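Local coordinates for protein porin (Acinetobacter baumannii AB307-0294, PDB 5DL7) that probably forms a channel across the bacterial outer membrane through which small molecules diffuse, at residues Ile185-Phe189 / Thr291-Phe295; His266-Leu270 / Pro302-Asp306; Tyr284-Ser290 / Asn314-Val319. All coordinates share one frame; numbering follows the deposited sequence.

Contact 1: residues Ile185-Phe189 / Thr291-Phe295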
loop_
_atom_site.group_PDB
_atom_site.type_symbol
_atom_site.label_atom_id
_atom_site.label_comp_id
_atom_site.label_asym_id
_atom_site.label_seq_id
_atom_site.Cartn_x
_atom_site.Cartn_y
_atom_site.Cartn_z
ATOM N N ILE A 185 13.243 1.556 8.910
ATOM C CA ILE A 185 12.133 2.095 9.713
ATOM C C ILE A 185 12.480 1.898 11.200
ATOM O O ILE A 185 12.776 0.715 11.566
ATOM C CB ILE A 185 10.843 1.392 9.337
ATOM C CG1 ILE A 185 10.518 1.785 7.874
ATOM C CG2 ILE A 185 9.716 1.782 10.252
ATOM C CD1 ILE A 185 9.618 0.827 7.287
ATOM N N ASN A 186 12.494 2.957 12.006
ATOM C CA ASN A 186 12.826 2.745 13.414
ATOM C C ASN A 186 14.115 2.016 13.648
ATOM O O ASN A 186 14.277 1.313 14.657
ATOM C CB ASN A 186 11.710 2.056 14.220
ATOM C CG ASN A 186 10.360 2.776 14.102
ATOM O OD1 ASN A 186 10.290 3.996 13.878
ATOM N ND2 ASN A 186 9.269 2.028 14.172
ATOM N N HIS A 187 15.127 2.318 12.788
ATOM C CA HIS A 187 16.426 1.658 12.895
ATOM C C HIS A 187 16.329 0.138 13.053
ATOM O O HIS A 187 17.215 -0.444 13.775
ATOM C CB HIS A 187 17.218 2.255 14.016
ATOM C CG HIS A 187 17.397 3.741 13.954
ATOM N ND1 HIS A 187 18.291 4.278 13.098
ATOM C CD2 HIS A 187 16.690 4.823 14.485
ATOM C CE1 HIS A 187 18.260 5.613 13.129
ATOM N NE2 HIS A 187 17.280 5.962 13.958
ATOM N N ARG A 188 15.440 -0.452 12.333
ATOM C CA ARG A 188 15.145 -1.898 12.373
ATOM C C ARG A 188 16.332 -2.776 11.967
ATOM O O ARG A 188 16.651 -3.849 12.558
ATOM C CB ARG A 188 13.933 -2.161 11.514
ATOM C CG ARG A 188 13.376 -3.522 11.464
ATOM C CD ARG A 188 12.005 -3.456 10.737
ATOM N NE ARG A 188 11.043 -2.673 11.463
ATOM C CZ ARG A 188 9.809 -2.268 11.055
ATOM N NH1 ARG A 188 9.423 -2.560 9.836
ATOM N NH2 ARG A 188 9.021 -1.571 11.707
ATOM N N PHE A 189 17.075 -2.247 10.984
ATOM C CA PHE A 189 18.233 -2.841 10.399
ATOM C C PHE A 189 19.427 -1.922 10.441
ATOM O O PHE A 189 19.368 -0.826 11.038
ATOM C CB PHE A 189 17.887 -3.329 8.970
ATOM C CG PHE A 189 16.684 -4.172 8.851
ATOM C CD1 PHE A 189 16.674 -5.510 9.324
ATOM C CD2 PHE A 189 15.507 -3.671 8.400
ATOM C CE1 PHE A 189 15.524 -6.285 9.309
ATOM C CE2 PHE A 189 14.354 -4.473 8.301
ATOM C CZ PHE A 189 14.343 -5.728 8.760
ATOM N N THR A 291 14.747 -9.672 14.442
ATOM C CA THR A 291 14.416 -8.400 13.806
ATOM C C THR A 291 13.020 -8.163 13.558
ATOM O O THR A 291 12.234 -9.146 13.526
ATOM C CB THR A 291 15.281 -8.182 12.522
ATOM O OG1 THR A 291 14.733 -8.992 11.378
ATOM C CG2 THR A 291 16.721 -8.477 12.678
ATOM N N GLY A 292 12.664 -6.984 13.098
ATOM C CA GLY A 292 11.374 -6.749 12.573
ATOM C C GLY A 292 11.308 -7.219 11.132
ATOM O O GLY A 292 12.186 -7.784 10.550
ATOM N N LEU A 293 10.169 -6.928 10.534
ATOM C CA LEU A 293 9.810 -7.337 9.183
ATOM C C LEU A 293 10.442 -6.414 8.074
ATOM O O LEU A 293 10.215 -5.230 8.118
ATOM C CB LEU A 293 8.305 -7.246 8.949
ATOM C CG LEU A 293 7.718 -7.662 7.606
ATOM C CD1 LEU A 293 7.946 -9.123 7.310
ATOM C CD2 LEU A 293 6.288 -7.206 7.467
ATOM N N PRO A 294 11.211 -6.975 7.197
ATOM C CA PRO A 294 11.663 -6.179 6.006
ATOM C C PRO A 294 10.676 -6.194 4.885
ATOM O O PRO A 294 9.915 -7.136 4.693
ATOM C CB PRO A 294 12.960 -6.865 5.510
ATOM C CG PRO A 294 12.634 -8.354 5.835
ATOM C CD PRO A 294 11.773 -8.352 7.089
ATOM N N PHE A 295 10.738 -5.108 4.067
ATOM C CA PHE A 295 9.951 -4.995 2.839
ATOM C C PHE A 295 10.562 -3.911 1.954
ATOM O O PHE A 295 11.425 -3.190 2.478
ATOM C CB PHE A 295 8.422 -4.793 3.121
ATOM C CG PHE A 295 8.112 -3.746 4.191
ATOM C CD1 PHE A 295 7.943 -2.406 3.793
ATOM C CD2 PHE A 295 7.933 -4.118 5.539
ATOM C CE1 PHE A 295 7.660 -1.464 4.723
ATOM C CE2 PHE A 295 7.717 -3.195 6.504
ATOM C CZ PHE A 295 7.610 -1.836 6.103
HETATM O O HOH W 1 14.638 -5.100 14.083
#
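R188 and G292, on two irregular loop segments, are the pair whose CA atoms come nearest, 6.1 Å apart. A water joins the chains here, donating to R188 O at 2.8 Å and accepting from G292 N. The R188 side chain runs past G292, its CD lying 3.8 Å from G292 CA. A bend at chi3 (-64°) turns the guanidinium so that NH1 donates to L293 O at 3.3 Å, in the carbonyl plane but well short of straight (141° at the hydrogen). NH1 also forms a salt bridge with D311 and NH2 is bonded to N314 OD1; both residues, further along the loop that carries 291-295, help fix the group's rotation. The F295 ring, inclined 61° to the guanidinium plane, brings CE2 to its edge, and F295 CZ receives I185 CD1 at 3.5 Å. F189 fills the other end of the contact. R188 CG lies over one face of its ring, toward the rim, T291 OG1 sits at the ring edge 3.5 Å from CE1, and P294 CB lies 3.7 Å from CZ. T291 OG1 is held by donating to G292 O. Folded-in loops narrow the channel of OprD-type porins, consistent with one loop bracing another here. Segment 291-295 follows strand 278-288, and its L293 and P294 lean on strands 223-235 and 240-253 of the barrel wall; the 185-189 loop, between strands 181-182 and 193-194, packs against it.

Contact 2: residues His266-Leu270 / Pro302-Asp306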
loop_
_atom_site.group_PDB
_atom_site.type_symbol
_atom_site.label_atom_id
_atom_site.label_comp_id
_atom_site.label_asym_id
_atom_site.label_seq_id
_atom_site.Cartn_x
_atom_site.Cartn_y
_atom_site.Cartn_z
ATOM N N HIS A 266 6.387 -13.148 10.595
ATOM C CA HIS A 266 5.336 -12.217 10.943
ATOM C C HIS A 266 3.955 -12.829 10.588
ATOM O O HIS A 266 3.806 -13.287 9.433
ATOM C CB HIS A 266 5.537 -10.875 10.195
ATOM C CG HIS A 266 4.684 -9.799 10.794
ATOM N ND1 HIS A 266 3.366 -9.666 10.487
ATOM C CD2 HIS A 266 4.960 -8.859 11.765
ATOM C CE1 HIS A 266 2.860 -8.729 11.283
ATOM N NE2 HIS A 266 3.807 -8.250 12.067
ATOM N N ILE A 267 3.067 -12.857 11.572
ATOM C CA ILE A 267 1.715 -13.427 11.288
ATOM C C ILE A 267 0.793 -12.312 11.523
ATOM O O ILE A 267 0.923 -11.541 12.479
ATOM C CB ILE A 267 1.520 -14.673 12.212
ATOM C CG1 ILE A 267 0.191 -15.271 11.927
ATOM C CG2 ILE A 267 1.472 -14.183 13.614
ATOM C CD1 ILE A 267 0.136 -15.856 10.528
ATOM N N SER A 268 -0.231 -12.181 10.668
ATOM C CA SER A 268 -1.305 -11.208 10.862
ATOM C C SER A 268 -2.615 -11.765 10.366
ATOM O O SER A 268 -2.640 -12.566 9.413
ATOM C CB SER A 268 -0.951 -9.888 10.246
ATOM O OG SER A 268 -0.695 -9.881 8.852
ATOM N N GLY A 269 -3.680 -11.380 11.054
ATOM C CA GLY A 269 -5.026 -11.886 10.616
ATOM C C GLY A 269 -6.057 -10.840 10.993
ATOM O O GLY A 269 -5.991 -10.173 12.045
ATOM N N LEU A 270 -7.027 -10.707 10.160
ATOM C CA LEU A 270 -8.226 -9.922 10.411
ATOM C C LEU A 270 -9.427 -10.822 10.157
ATOM O O LEU A 270 -9.529 -11.437 9.035
ATOM C CB LEU A 270 -8.298 -8.706 9.499
ATOM C CG LEU A 270 -9.458 -7.716 9.799
ATOM C CD1 LEU A 270 -9.271 -6.895 11.069
ATOM C CD2 LEU A 270 -9.524 -6.757 8.587
ATOM N N PRO A 302 3.415 -4.757 4.311
ATOM C CA PRO A 302 2.481 -5.655 3.647
ATOM C C PRO A 302 1.548 -6.494 4.495
ATOM O O PRO A 302 0.792 -7.287 3.981
ATOM C CB PRO A 302 3.377 -6.528 2.766
ATOM C CG PRO A 302 4.526 -6.731 3.672
ATOM C CD PRO A 302 4.796 -5.302 4.219
ATOM N N VAL A 303 1.570 -6.239 5.791
ATOM C CA VAL A 303 0.765 -7.011 6.753
ATOM C C VAL A 303 -0.681 -6.585 6.714
ATOM O O VAL A 303 -1.073 -5.632 6.091
ATOM C CB VAL A 303 1.403 -6.800 8.162
ATOM C CG1 VAL A 303 2.864 -7.222 8.250
ATOM C CG2 VAL A 303 1.198 -5.402 8.652
ATOM N N VAL A 304 -1.516 -7.380 7.389
ATOM C CA VAL A 304 -2.926 -7.185 7.182
ATOM C C VAL A 304 -3.463 -5.885 7.648
ATOM O O VAL A 304 -4.419 -5.368 7.119
ATOM C CB VAL A 304 -3.743 -8.400 7.730
ATOM C CG1 VAL A 304 -3.889 -8.359 9.143
ATOM C CG2 VAL A 304 -5.232 -8.260 7.319
ATOM N N LEU A 305 -2.963 -5.442 8.760
ATOM C CA LEU A 305 -3.464 -4.145 9.380
ATOM C C LEU A 305 -2.682 -3.020 8.723
ATOM O O LEU A 305 -1.438 -2.948 8.852
ATOM C CB LEU A 305 -3.376 -4.168 10.937
ATOM C CG LEU A 305 -3.995 -5.336 11.607
ATOM C CD1 LEU A 305 -3.879 -5.157 13.109
ATOM C CD2 LEU A 305 -5.480 -5.374 11.170
ATOM N N ASP A 306 -3.303 -2.190 7.911
ATOM C CA ASP A 306 -2.614 -1.128 7.120
ATOM C C ASP A 306 -3.024 0.257 7.649
ATOM O O ASP A 306 -3.792 1.015 7.115
ATOM C CB ASP A 306 -3.040 -1.197 5.667
ATOM C CG ASP A 306 -4.579 -1.086 5.465
ATOM O OD1 ASP A 306 -5.539 -1.462 6.425
ATOM O OD2 ASP A 306 -4.959 -0.670 4.265
#
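The imidazole of H266 carries V303 CG1 over one of its faces, the methyl lying 3.4 Å from both ND1 and CE1, and the two side chains cross at about a right angle. With CG anti to its backbone N (chi1 -166°), the histidine reaches from the strand toward the loop, where M285 and S287 of the adjoining strand also touch it. Two residues along, S268 supplies the polar link: its OG accepts the V304 backbone N-H at 3.0 Å, nearly straight at 163°. The serine hydroxyl lies between the backbone N and the carbonyl carbon (chi1 60°), and beside this bond S268 CB and V304 CG1 are 3.5 Å apart, tighter than usual for carbons. The other V304 methyl, CG2, rests 3.8 Å from L270 CB. At the far end L270 CD1 meets L305 CD2 more loosely, at 4.1 Å. H266, S268 and L270 thus present one face of strand 263-275 to the loop, while I267 points away from it. The result is an irregular chain laid against a barrel wall and joined to this strand by one backbone-to-serine bond, with R247 binding P302 O and R346 pairing with D306. Strand 263-275 is paired with 240-253, which carries R247, and with 278-288, where V303 also packs on M285; L305 reaches strand 318-327 at V319 and S321.

Contact 3: residues Tyr284-Ser290 / Asn314-Val319; sequences YMQSFGS and NKDEKV. With C8E ((hydroxyethyloxy)tri(ethyloxy)octane), chain L.
Two neighbouring strands of the porin barrel, 278-288 and 318-327, pair antiparallel here, at the point where the long loop joining them leaves and returns. M285 and V319 form a hydrogen-bonded pair, with M285 N to V319 O at 2.9 Å and V319 N to M285 O at 2.8 Å; Q286 and K318 are the adjacent non-hydrogen-bonded pair. One further bond, S287 N to E317 O at 3.1 Å (160° at the hydrogen), carries the ladder into the type II turn N314-E317. There E317 OE1 accepts from both N314 N and N314 ND2, the latter at 2.8 Å, so the carboxylate fastens the turn. Water bridges replace direct bonds beyond S287: one water accepts from G289 N and donates to D316 OD1, and another accepts from D316 N and is bonded to S287 OG. K315 draws its aliphatic chain past the G289 and S290 carbonyls, and its NZ forms a salt bridge with D316 OD2 (2.9 Å) and another with D354. On one sheet face M285, bent at chi3, sets its CE 3.8 Å from V319 CG2. On the other, the K318 chain runs alongside Y284 and Q286, its CG 3.6 Å from Y284 OH and its CE near Q286 NE2; Y284 OH donates to Q286 OE1 at 2.6 Å from 41° above the carbonyl plane, and K318 NZ extends to a salt bridge with D352. Q286 CG lies over one face of the F288 ring, near its rim, and F288 also meets the detergent C8E. Strand 263-275 flanks the pair beside 278-288, and strand 341-353 flanks it beside 318-327, where I353 touches N314 and E317.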
loop_
_atom_site.group_PDB
_atom_site.type_symbol
_atom_site.label_atom_id
_atom_site.label_comp_id
_atom_site.label_asym_id
_atom_site.label_seq_id
_atom_site.Cartn_x
_atom_site.Cartn_y
_atom_site.Cartn_z
ATOM N N TYR A 284 -5.228 -9.334 14.792
ATOM C CA TYR A 284 -4.084 -9.683 15.585
ATOM C C TYR A 284 -2.866 -9.741 14.709
ATOM O O TYR A 284 -2.939 -10.256 13.561
ATOM C CB TYR A 284 -4.222 -11.033 16.308
ATOM C CG TYR A 284 -3.101 -11.304 17.217
ATOM C CD1 TYR A 284 -2.937 -10.542 18.368
ATOM C CD2 TYR A 284 -2.191 -12.151 16.889
ATOM C CE1 TYR A 284 -1.881 -10.781 19.280
ATOM C CE2 TYR A 284 -1.145 -12.442 17.804
ATOM C CZ TYR A 284 -0.967 -11.668 18.920
ATOM O OH TYR A 284 0.121 -11.952 19.838
ATOM N N MET A 285 -1.735 -9.219 15.232
ATOM C CA MET A 285 -0.457 -9.413 14.587
ATOM C C MET A 285 0.593 -9.748 15.595
ATOM O O MET A 285 0.543 -9.283 16.707
ATOM C CB MET A 285 0.012 -8.237 13.704
ATOM C CG MET A 285 -1.053 -7.616 12.815
ATOM S SD MET A 285 -0.438 -6.642 11.459
ATOM C CE MET A 285 0.256 -5.223 12.332
ATOM N N GLN A 286 1.576 -10.490 15.135
ATOM C CA GLN A 286 2.789 -10.663 15.936
ATOM C C GLN A 286 4.040 -10.927 15.144
ATOM O O GLN A 286 4.049 -11.705 14.196
ATOM C CB GLN A 286 2.578 -11.819 16.951
ATOM C CG GLN A 286 3.719 -12.101 17.908
ATOM C CD GLN A 286 3.371 -13.075 19.044
ATOM O OE1 GLN A 286 2.213 -13.402 19.237
ATOM N NE2 GLN A 286 4.364 -13.369 19.893
ATOM N N SER A 287 5.111 -10.218 15.532
ATOM C CA SER A 287 6.394 -10.478 15.051
ATOM C C SER A 287 7.201 -11.407 15.876
ATOM O O SER A 287 7.238 -11.273 17.118
ATOM C CB SER A 287 7.097 -9.070 14.960
ATOM O OG SER A 287 8.342 -9.186 14.358
ATOM N N PHE A 288 7.964 -12.283 15.212
ATOM C CA PHE A 288 8.860 -13.211 15.896
ATOM C C PHE A 288 10.255 -13.129 15.292
ATOM O O PHE A 288 10.372 -12.959 14.106
ATOM C CB PHE A 288 8.447 -14.705 15.708
ATOM C CG PHE A 288 7.009 -14.958 16.171
ATOM C CD1 PHE A 288 5.959 -14.709 15.355
ATOM C CD2 PHE A 288 6.800 -15.450 17.527
ATOM C CE1 PHE A 288 4.648 -14.900 15.825
ATOM C CE2 PHE A 288 5.508 -15.817 17.925
ATOM C CZ PHE A 288 4.461 -15.521 17.050
ATOM N N GLY A 289 11.291 -13.389 16.122
ATOM C CA GLY A 289 12.628 -13.401 15.564
ATOM C C GLY A 289 13.496 -12.203 15.978
ATOM O O GLY A 289 13.013 -11.385 16.714
ATOM N N SER A 290 14.739 -12.266 15.577
ATOM C CA SER A 290 15.742 -11.212 16.022
ATOM C C SER A 290 15.508 -9.824 15.469
ATOM O O SER A 290 16.067 -8.861 16.031
ATOM C CB SER A 290 17.169 -11.616 15.585
ATOM O OG SER A 290 17.440 -12.859 16.159
ATOM N N ASN A 314 7.179 -3.745 14.030
ATOM C CA ASN A 314 8.469 -3.759 14.741
ATOM C C ASN A 314 8.794 -5.115 15.278
ATOM O O ASN A 314 7.877 -5.988 15.488
ATOM C CB ASN A 314 8.372 -2.751 15.856
ATOM C CG ASN A 314 8.271 -1.353 15.311
ATOM O OD1 ASN A 314 9.248 -0.827 14.744
ATOM N ND2 ASN A 314 7.094 -0.717 15.350
ATOM N N LYS A 315 10.072 -5.310 15.592
ATOM C CA LYS A 315 10.596 -6.492 16.282
ATOM C C LYS A 315 9.739 -6.748 17.580
ATOM O O LYS A 315 9.507 -5.861 18.420
ATOM C CB LYS A 315 12.062 -6.325 16.623
ATOM C CG LYS A 315 12.613 -7.610 17.231
ATOM C CD LYS A 315 13.678 -7.663 18.178
ATOM C CE LYS A 315 14.086 -8.992 18.759
ATOM N NZ LYS A 315 13.659 -9.205 20.069
ATOM N N ASP A 316 9.239 -7.956 17.680
ATOM C CA ASP A 316 8.445 -8.489 18.782
ATOM C C ASP A 316 7.106 -7.894 19.026
ATOM O O ASP A 316 6.422 -8.261 19.991
ATOM C CB ASP A 316 9.227 -8.483 20.045
ATOM C CG ASP A 316 10.387 -9.596 19.995
ATOM O OD1 ASP A 316 10.491 -10.494 19.187
ATOM O OD2 ASP A 316 10.983 -9.571 21.064
ATOM N N GLU A 317 6.657 -7.024 18.109
ATOM C CA GLU A 317 5.416 -6.269 18.388
ATOM C C GLU A 317 4.206 -7.204 18.256
ATOM O O GLU A 317 4.063 -7.860 17.220
ATOM C CB GLU A 317 5.330 -5.184 17.382
ATOM C CG GLU A 317 4.163 -4.237 17.553
ATOM C CD GLU A 317 4.230 -2.901 16.891
ATOM O OE1 GLU A 317 5.142 -2.658 16.066
ATOM O OE2 GLU A 317 3.301 -2.042 17.221
ATOM N N LYS A 318 3.395 -7.141 19.290
ATOM C CA LYS A 318 2.070 -7.783 19.313
ATOM C C LYS A 318 1.064 -6.733 19.106
ATOM O O LYS A 318 1.061 -5.688 19.812
ATOM C CB LYS A 318 1.821 -8.459 20.670
ATOM C CG LYS A 318 2.710 -9.670 20.875
ATOM C CD LYS A 318 2.302 -10.158 22.291
ATOM C CE LYS A 318 3.095 -11.351 22.665
ATOM N NZ LYS A 318 4.385 -10.783 23.159
ATOM N N VAL A 319 0.110 -6.942 18.197
ATOM C CA VAL A 319 -0.885 -5.983 17.871
ATOM C C VAL A 319 -2.316 -6.519 17.973
ATOM O O VAL A 319 -2.530 -7.635 17.493
ATOM C CB VAL A 319 -0.720 -5.416 16.438
ATOM C CG1 VAL A 319 -1.682 -4.266 16.109
ATOM C CG2 VAL A 319 0.702 -4.896 16.138
HETATM C C11 C8E L . 9.440 -20.123 14.303
HETATM O O12 C8E L . 9.026 -18.678 14.346
HETATM C C13 C8E L . 8.072 -18.448 15.354
HETATM C C14 C8E L . 8.787 -18.541 16.704
HETATM O O15 C8E L . 10.079 -17.811 16.744
HETATM C C16 C8E L . 10.414 -17.707 18.113
HETATM C C17 C8E L . 11.636 -16.833 18.215
HETATM O O18 C8E L . 12.696 -17.534 17.559
HETATM C C19 C8E L . 13.937 -16.796 17.682
HETATM C C20 C8E L . 14.933 -17.240 16.643
HETATM O O21 C8E L . 14.721 -16.651 15.309
HETATM O O HOH W 2 10.492 -10.176 16.022
HETATM O O HOH W 3 11.240 -13.007 18.939
#

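How the contacts relate
All three contacts involve the chain between strands 278-288 and 318-327. Contact 3 is partly buried and regular, governed by backbone pairing, with waters, charges and detergent close by. Contacts 1 and 2 are buried, and each uses a different piece of the intervening loop: contact 1 sets it against another loop through a buried arginine and aromatic rings, whereas contact 2 lays it on a strand mainly through aliphatic groups and one serine bond. The sites are continuous. L293 CD2 packs on V303 CG1 between contacts 1 and 2, N186 ND2 bonds N314 OD1 between 1 and 3, and paired strands 263-275 and 278-288 join 2 to 3.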